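Local coordinates for methylated RNA-binding protein 1 (Saccharomyces cerevisiae S288c, PDB 4RCM) that recognises N6-methyladenosine in RNA through its YTH domain and, by binding the 3'-UTR of PHO4 mRNA, lowers that message's stability to regulate phosphate metabolism, at residues P123-K128 / H132-Q137; V61-S66 / K100-R105. All blocks are in the same frame, centred on the assembly; numbering follows the deposited sequence. Where two conformers were deposited one is given.

Contact 1: P123-K128 / H132-Q137; sequences PSNEMK and HSRDTQ. With nucleotides of chain C.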
loop_
_atom_site.group_PDB
_atom_site.type_symbol
_atom_site.label_atom_id
_atom_site.label_comp_id
_atom_site.label_asym_id
_atom_site.label_seq_id
_atom_site.Cartn_x
_atom_site.Cartn_y
_atom_site.Cartn_z
ATOM N N PRO A 123 6.014 9.217 13.967
ATOM C CA PRO A 123 5.691 10.158 15.028
ATOM C C PRO A 123 4.233 10.136 15.523
ATOM O O PRO A 123 4.003 10.367 16.710
ATOM C CB PRO A 123 6.037 11.519 14.402
ATOM C CG PRO A 123 7.084 11.230 13.400
ATOM C CD PRO A 123 6.862 9.826 12.915
ATOM N N SER A 124 3.279 9.826 14.647
ATOM C CA SER A 124 1.855 9.947 14.967
ATOM C C SER A 124 1.217 8.615 15.352
ATOM O O SER A 124 -0.009 8.538 15.517
ATOM C CB SER A 124 1.086 10.519 13.778
ATOM O OG SER A 124 0.963 9.553 12.748
ATOM N N ASN A 125 2.033 7.566 15.432
ATOM C CA ASN A 125 1.646 6.330 16.097
ATOM C C ASN A 125 2.637 6.162 17.240
ATOM O O ASN A 125 3.520 5.288 17.223
ATOM C CB ASN A 125 1.663 5.123 15.150
ATOM C CG ASN A 125 1.051 3.877 15.788
ATOM O OD1 ASN A 125 0.112 3.972 16.588
ATOM N ND2 ASN A 125 1.578 2.701 15.438
ATOM N N GLU A 126 2.532 7.092 18.190
ATOM C CA GLU A 126 3.349 7.099 19.396
ATOM C C GLU A 126 4.787 6.653 19.116
ATOM O O GLU A 126 5.361 5.895 19.895
ATOM C CB GLU A 126 2.680 6.202 20.467
ATOM N N MET A 127 5.358 7.112 17.995
ATOM C CA MET A 127 6.750 6.790 17.600
ATOM C C MET A 127 7.085 5.278 17.495
ATOM O O MET A 127 8.238 4.857 17.560
ATOM C CB MET A 127 7.751 7.501 18.534
ATOM C CG MET A 127 9.077 7.873 17.874
ATOM S SD MET A 127 8.879 9.139 16.588
ATOM C CE MET A 127 8.143 10.498 17.515
ATOM N N LYS A 128 6.071 4.457 17.260
ATOM C CA LYS A 128 6.314 3.014 17.032
ATOM C C LYS A 128 6.928 2.741 15.641
ATOM O O LYS A 128 6.765 3.541 14.703
ATOM C CB LYS A 128 4.992 2.252 17.171
ATOM C CG LYS A 128 4.403 2.236 18.583
ATOM C CD LYS A 128 2.884 2.314 18.520
ATOM C CE LYS A 128 2.208 1.966 19.844
ATOM N NZ LYS A 128 2.304 0.523 20.149
ATOM N N HIS A 132 4.245 -1.768 13.277
ATOM C CA HIS A 132 3.114 -1.690 14.225
ATOM C C HIS A 132 1.899 -0.896 13.736
ATOM O O HIS A 132 0.905 -0.732 14.482
ATOM C CB HIS A 132 3.588 -1.055 15.538
ATOM C CG HIS A 132 4.582 -1.883 16.281
ATOM N ND1 HIS A 132 4.466 -2.123 17.626
ATOM C CD2 HIS A 132 5.688 -2.539 15.874
ATOM C CE1 HIS A 132 5.475 -2.881 18.021
ATOM N NE2 HIS A 132 6.223 -3.158 16.976
ATOM N N SER A 133 1.956 -0.394 12.500
ATOM C CA SER A 133 0.888 0.430 11.984
ATOM C C SER A 133 -0.366 -0.395 11.805
ATOM O O SER A 133 -0.316 -1.555 11.401
ATOM C CB SER A 133 1.279 1.064 10.631
ATOM O OG SER A 133 2.537 1.689 10.723
ATOM N N ARG A 134 -1.484 0.208 12.106
ATOM C CA ARG A 134 -2.749 -0.357 11.759
ATOM C C ARG A 134 -3.187 0.141 10.367
ATOM O O ARG A 134 -2.474 0.902 9.700
ATOM C CB ARG A 134 -3.814 0.034 12.804
ATOM C CG ARG A 134 -3.600 -0.493 14.228
ATOM C CD ARG A 134 -4.588 0.183 15.181
ATOM N NE ARG A 134 -4.355 1.636 15.276
ATOM C CZ ARG A 134 -3.636 2.241 16.225
ATOM N NH1 ARG A 134 -3.052 1.549 17.205
ATOM N NH2 ARG A 134 -3.494 3.556 16.196
ATOM N N ASP A 135 -4.395 -0.252 9.977
ATOM C CA ASP A 135 -4.883 -0.062 8.628
ATOM C C ASP A 135 -5.185 1.389 8.368
ATOM O O ASP A 135 -5.894 2.055 9.148
ATOM C CB ASP A 135 -6.129 -0.957 8.386
ATOM C CG ASP A 135 -6.565 -0.976 6.941
ATOM O OD1 ASP A 135 -5.700 -1.247 6.053
ATOM O OD2 ASP A 135 -7.772 -0.753 6.659
ATOM N N THR A 136 -4.642 1.870 7.264
ATOM C CA THR A 136 -4.656 3.282 6.825
ATOM C C THR A 136 -3.925 4.301 7.678
ATOM O O THR A 136 -4.161 5.508 7.560
ATOM C CB THR A 136 -6.084 3.778 6.453
ATOM O OG1 THR A 136 -6.856 4.104 7.615
ATOM C CG2 THR A 136 -6.772 2.697 5.638
ATOM N N GLN A 137 -2.962 3.829 8.471
ATOM C CA GLN A 137 -2.086 4.699 9.212
ATOM C C GLN A 137 -1.316 5.564 8.220
ATOM O O GLN A 137 -0.652 5.012 7.314
ATOM C CB GLN A 137 -1.080 3.833 10.016
ATOM C CG GLN A 137 0.103 4.574 10.578
ATOM C CD GLN A 137 -0.293 5.657 11.563
ATOM O OE1 GLN A 137 0.092 6.831 11.407
ATOM N NE2 GLN A 137 -1.044 5.273 12.586
ATOM C C2 6MZ C 3 -8.684 -8.016 4.077
ATOM C C4 6MZ C 3 -8.668 -6.016 5.335
ATOM C C5 6MZ C 3 -9.204 -5.274 4.184
ATOM N N9 6MZ C 3 -8.505 -5.106 6.315
ATOM N N3 6MZ C 3 -8.430 -7.374 5.221
ATOM N N1 6MZ C 3 -9.185 -7.399 2.983
ATOM C C6 6MZ C 3 -9.465 -6.076 2.951
ATOM N N6 6MZ C 3 -10.002 -5.474 1.866
ATOM C C9 6MZ C 3 -10.475 -6.211 0.716
ATOM N N7 6MZ C 3 -9.353 -3.972 4.562
ATOM C C8 6MZ C 3 -8.928 -3.898 5.864
ATOM O "O5'" 6MZ C 3 -10.594 -3.622 11.254
ATOM C "C5'" 6MZ C 3 -10.521 -4.198 9.927
ATOM C "C4'" 6MZ C 3 -9.190 -4.932 9.717
ATOM O "O4'" 6MZ C 3 -9.222 -5.695 8.491
ATOM C "C1'" 6MZ C 3 -8.020 -5.495 7.704
ATOM C "C2'" 6MZ C 3 -7.155 -4.548 8.556
ATOM O "O2'" 6MZ C 3 -6.172 -5.270 9.347
ATOM C "C3'" 6MZ C 3 -7.977 -3.988 9.663
ATOM O "O3'" 6MZ C 3 -7.101 -4.024 10.823
HETATM O O HOH W 1 -0.349 0.583 16.423
HETATM O O HOH W 2 1.899 -1.877 18.908
#

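Contact 2: V61-S66 / K100-R105; sequences VFLFFS and KAFKVR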
loop_
_atom_site.group_PDB
_atom_site.type_symbol
_atom_site.label_atom_id
_atom_site.label_comp_id
_atom_site.label_asym_id
_atom_site.label_seq_id
_atom_site.Cartn_x
_atom_site.Cartn_y
_atom_site.Cartn_z
ATOM N N VAL A 61 -1.251 9.497 -4.064
ATOM C CA VAL A 61 -1.417 8.630 -2.862
ATOM C C VAL A 61 -0.804 7.243 -3.141
ATOM O O VAL A 61 -1.168 6.566 -4.141
ATOM C CB VAL A 61 -2.868 8.471 -2.433
ATOM C CG1 VAL A 61 -3.048 7.405 -1.361
ATOM C CG2 VAL A 61 -3.391 9.778 -1.886
ATOM N N PHE A 62 0.139 6.863 -2.286
ATOM C CA PHE A 62 0.698 5.513 -2.288
ATOM C C PHE A 62 0.327 4.729 -1.040
ATOM O O PHE A 62 0.172 5.318 0.073
ATOM C CB PHE A 62 2.206 5.553 -2.436
ATOM C CG PHE A 62 2.633 5.931 -3.805
ATOM C CD1 PHE A 62 2.673 7.257 -4.171
ATOM C CD2 PHE A 62 2.895 4.961 -4.731
ATOM C CE1 PHE A 62 3.054 7.611 -5.449
ATOM C CE2 PHE A 62 3.258 5.287 -6.011
ATOM C CZ PHE A 62 3.333 6.617 -6.380
ATOM N N LEU A 63 0.244 3.403 -1.233
ATOM C CA LEU A 63 -0.195 2.434 -0.212
ATOM C C LEU A 63 0.845 1.398 -0.031
ATOM O O LEU A 63 1.130 0.691 -0.994
ATOM C CB LEU A 63 -1.408 1.734 -0.685
ATOM C CG LEU A 63 -2.492 2.755 -1.104
ATOM C CD1 LEU A 63 -3.677 2.004 -1.601
ATOM C CD2 LEU A 63 -2.879 3.599 0.064
ATOM N N PHE A 64 1.407 1.313 1.162
ATOM C CA PHE A 64 2.313 0.203 1.480
ATOM C C PHE A 64 1.453 -0.991 1.946
ATOM O O PHE A 64 0.890 -0.986 3.053
ATOM C CB PHE A 64 3.282 0.589 2.586
ATOM C CG PHE A 64 4.195 1.742 2.247
ATOM C CD1 PHE A 64 5.205 1.600 1.306
ATOM C CD2 PHE A 64 4.068 2.964 2.897
ATOM C CE1 PHE A 64 6.081 2.649 1.036
ATOM C CE2 PHE A 64 4.943 4.021 2.592
ATOM C CZ PHE A 64 5.942 3.848 1.675
ATOM N N PHE A 65 1.332 -1.995 1.103
ATOM C CA PHE A 65 0.631 -3.232 1.484
ATOM C C PHE A 65 1.366 -4.175 2.431
ATOM O O PHE A 65 2.460 -4.684 2.148
ATOM C CB PHE A 65 0.227 -3.968 0.258
ATOM C CG PHE A 65 -1.056 -3.478 -0.307
ATOM C CD1 PHE A 65 -1.108 -2.341 -1.100
ATOM C CD2 PHE A 65 -2.211 -4.172 -0.050
ATOM C CE1 PHE A 65 -2.345 -1.909 -1.634
ATOM C CE2 PHE A 65 -3.416 -3.767 -0.596
ATOM C CZ PHE A 65 -3.484 -2.622 -1.349
ATOM N N SER A 66 0.682 -4.492 3.513
ATOM C CA SER A 66 1.236 -5.390 4.491
ATOM C C SER A 66 0.174 -6.439 4.890
ATOM O O SER A 66 -1.026 -6.156 4.855
ATOM C CB SER A 66 1.628 -4.534 5.695
ATOM O OG SER A 66 2.433 -5.271 6.584
ATOM N N LYS A 100 -17.158 0.269 -0.571
ATOM C CA LYS A 100 -16.943 0.502 -2.000
ATOM C C LYS A 100 -15.461 0.308 -2.426
ATOM O O LYS A 100 -14.539 0.605 -1.651
ATOM C CB LYS A 100 -17.313 1.947 -2.283
ATOM C CG LYS A 100 -18.795 2.301 -2.121
ATOM C CD LYS A 100 -18.977 3.789 -1.821
ATOM N N ALA A 101 -15.187 -0.155 -3.628
ATOM C CA ALA A 101 -13.768 -0.247 -3.999
ATOM C C ALA A 101 -13.245 1.062 -4.644
ATOM O O ALA A 101 -13.999 1.914 -5.083
ATOM C CB ALA A 101 -13.548 -1.446 -4.900
ATOM N N PHE A 102 -11.926 1.201 -4.698
ATOM C CA PHE A 102 -11.325 2.226 -5.504
ATOM C C PHE A 102 -10.214 1.588 -6.352
ATOM O O PHE A 102 -9.725 0.516 -5.995
ATOM C CB PHE A 102 -10.821 3.405 -4.645
ATOM C CG PHE A 102 -9.834 3.016 -3.593
ATOM C CD1 PHE A 102 -8.501 2.848 -3.912
ATOM C CD2 PHE A 102 -10.247 2.791 -2.303
ATOM C CE1 PHE A 102 -7.577 2.458 -2.943
ATOM C CE2 PHE A 102 -9.345 2.420 -1.314
ATOM C CZ PHE A 102 -8.004 2.232 -1.637
ATOM N N LYS A 103 -9.790 2.247 -7.436
ATOM C CA LYS A 103 -8.755 1.637 -8.322
ATOM C C LYS A 103 -7.359 1.842 -7.776
ATOM O O LYS A 103 -7.038 2.905 -7.185
ATOM C CB LYS A 103 -8.845 2.196 -9.710
ATOM C CG LYS A 103 -10.176 1.917 -10.396
ATOM C CD LYS A 103 -10.367 2.785 -11.634
ATOM C CE LYS A 103 -11.718 2.532 -12.278
ATOM N NZ LYS A 103 -11.743 2.978 -13.698
ATOM N N VAL A 104 -6.508 0.824 -8.000
ATOM C CA VAL A 104 -5.114 0.887 -7.624
ATOM C C VAL A 104 -4.266 0.356 -8.759
ATOM O O VAL A 104 -4.733 -0.464 -9.538
ATOM C CB VAL A 104 -4.767 0.102 -6.309
ATOM C CG1 VAL A 104 -5.636 0.646 -5.173
ATOM C CG2 VAL A 104 -4.943 -1.402 -6.481
ATOM N N ARG A 105 -3.036 0.827 -8.841
ATOM C CA ARG A 105 -2.050 0.239 -9.739
ATOM C C ARG A 105 -0.781 -0.153 -8.960
ATOM O O ARG A 105 -0.133 0.670 -8.326
ATOM C CB ARG A 105 -1.725 1.200 -10.876
ATOM C CG ARG A 105 -2.940 1.654 -11.720
ATOM C CD ARG A 105 -3.398 0.628 -12.820
ATOM N NE ARG A 105 -4.645 0.994 -13.580
ATOM C CZ ARG A 105 -5.916 0.688 -13.228
ATOM N NH1 ARG A 105 -6.226 0.032 -12.075
ATOM N NH2 ARG A 105 -6.915 1.051 -14.037
#

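Contact 1: P123-K128 / H132-Q137
Asn125 and Gln137 make the tightly packed part of this loop-to-loop contact. Asn125 CB packs against the terminal amide of Gln137, and the two amide planes are nearly aligned, 22° apart. With CG anti to the backbone N, chi1 -171° brings the Asn125 amide up to His132-Gln137. There Asn125 ND2 donates to a water at 3.0 Å, which in turn donates to His132 O, bridging the Asn125 side chain to the backbone of His132. Replacing Asn125 by an alanine is likely to leave the bridging water without its donor and open a gap beside the Gln137 amide. The solvent side is looser: Lys128 CB and His132 CB touch at 3.9 Å, Lys128 NZ and His132 ND1 are joined through a second water, and the exposed Arg134 makes at most a loose, doubtful approach to Asn125 OD1. A type I' turn from Asn125 to Lys128 shapes the first segment. At the far end of the second, Asp135 CB lies 3.7 Å from C2' of the N6-methyladenosine of chain C, and its OD1 bonds Lys22 N. The contact thus links the turn between strands 121-122 and 128-129 to the loop running past strand 17-23 into strand 138-139.

Contact 2: V61-S66 / K100-R105
Leu63 meets Phe102 and Val104 in a small apolar contact between two strands of the same sheet that are not neighbours: strand 72-79 runs between 61-67 and 102-112. The nearest CA atoms, those of Leu63 and Val104, are accordingly 9.0 Å apart, and the segments touch through side chains rather than through backbone pairing.

The apolar contacts all pass through one methyl group. Leu63 CD1 approaches the rim of the Phe102 ring, near the ring plane, and comes 4.1 Å from CE1; the two side chains arrive from opposite directions. Phe102 reaches this point because its CG sits between its own backbone N and carbonyl carbon (chi1 57°), which sends the ring inward to the leucine. The same methyl lies 4.3 Å from Val104 CG1. Phe102 and Val104, two residues apart on their strand, both direct their CB toward 61-66 and so share this one partner. Leu48 of helix 42-53 touches both Leu63 and Phe102, extending the hydrophobic cluster onto the helix that packs on the sheet.

Aromatic packing continues beside the leucine. Phe65, whose CB also points toward 100-105, meets Trp106 with ring planes at about 40° and Trp38 edge-to-face.

Polar bonds here lie within one segment or lead outside the pair. Arg105 NH1 donates to Val104 O at 3.0 Å with an N-H...O angle of 151°, from above the carbonyl plane although the oxygen lies close to the guanidinium plane. Ser66 OG is bonded to Lys22 NZ and Arg72 O.

With Leu63, Phe102 and Val104 all buried, what joins the segments directly is dispersion and the exclusion of water, while the alignment of their strands comes from backbone pairing through 72-79.

How the contacts relate
Contact 2 comes first along the chain and is complete before contact 1 begins. Their centres are 18 Å apart and their nearest atoms about 7 Å, so they do not touch. Both belong to the YTH domain: contact 2 lies inside the six-stranded mixed sheet, near the centre of the chain, whereas contact 1 is nearer the surface, in the loops around strand 128-129. Strand 17-23 connects them, pairing with 61-67 on one side and 138-139 on the other; helix 42-53 also touches residues of both. Since strand 17-23 carries RNA-binding residues Lys22 and Ser23, the interior of the sheet and the peripheral loops both adjoin the element that helps bind N6-methyladenosine.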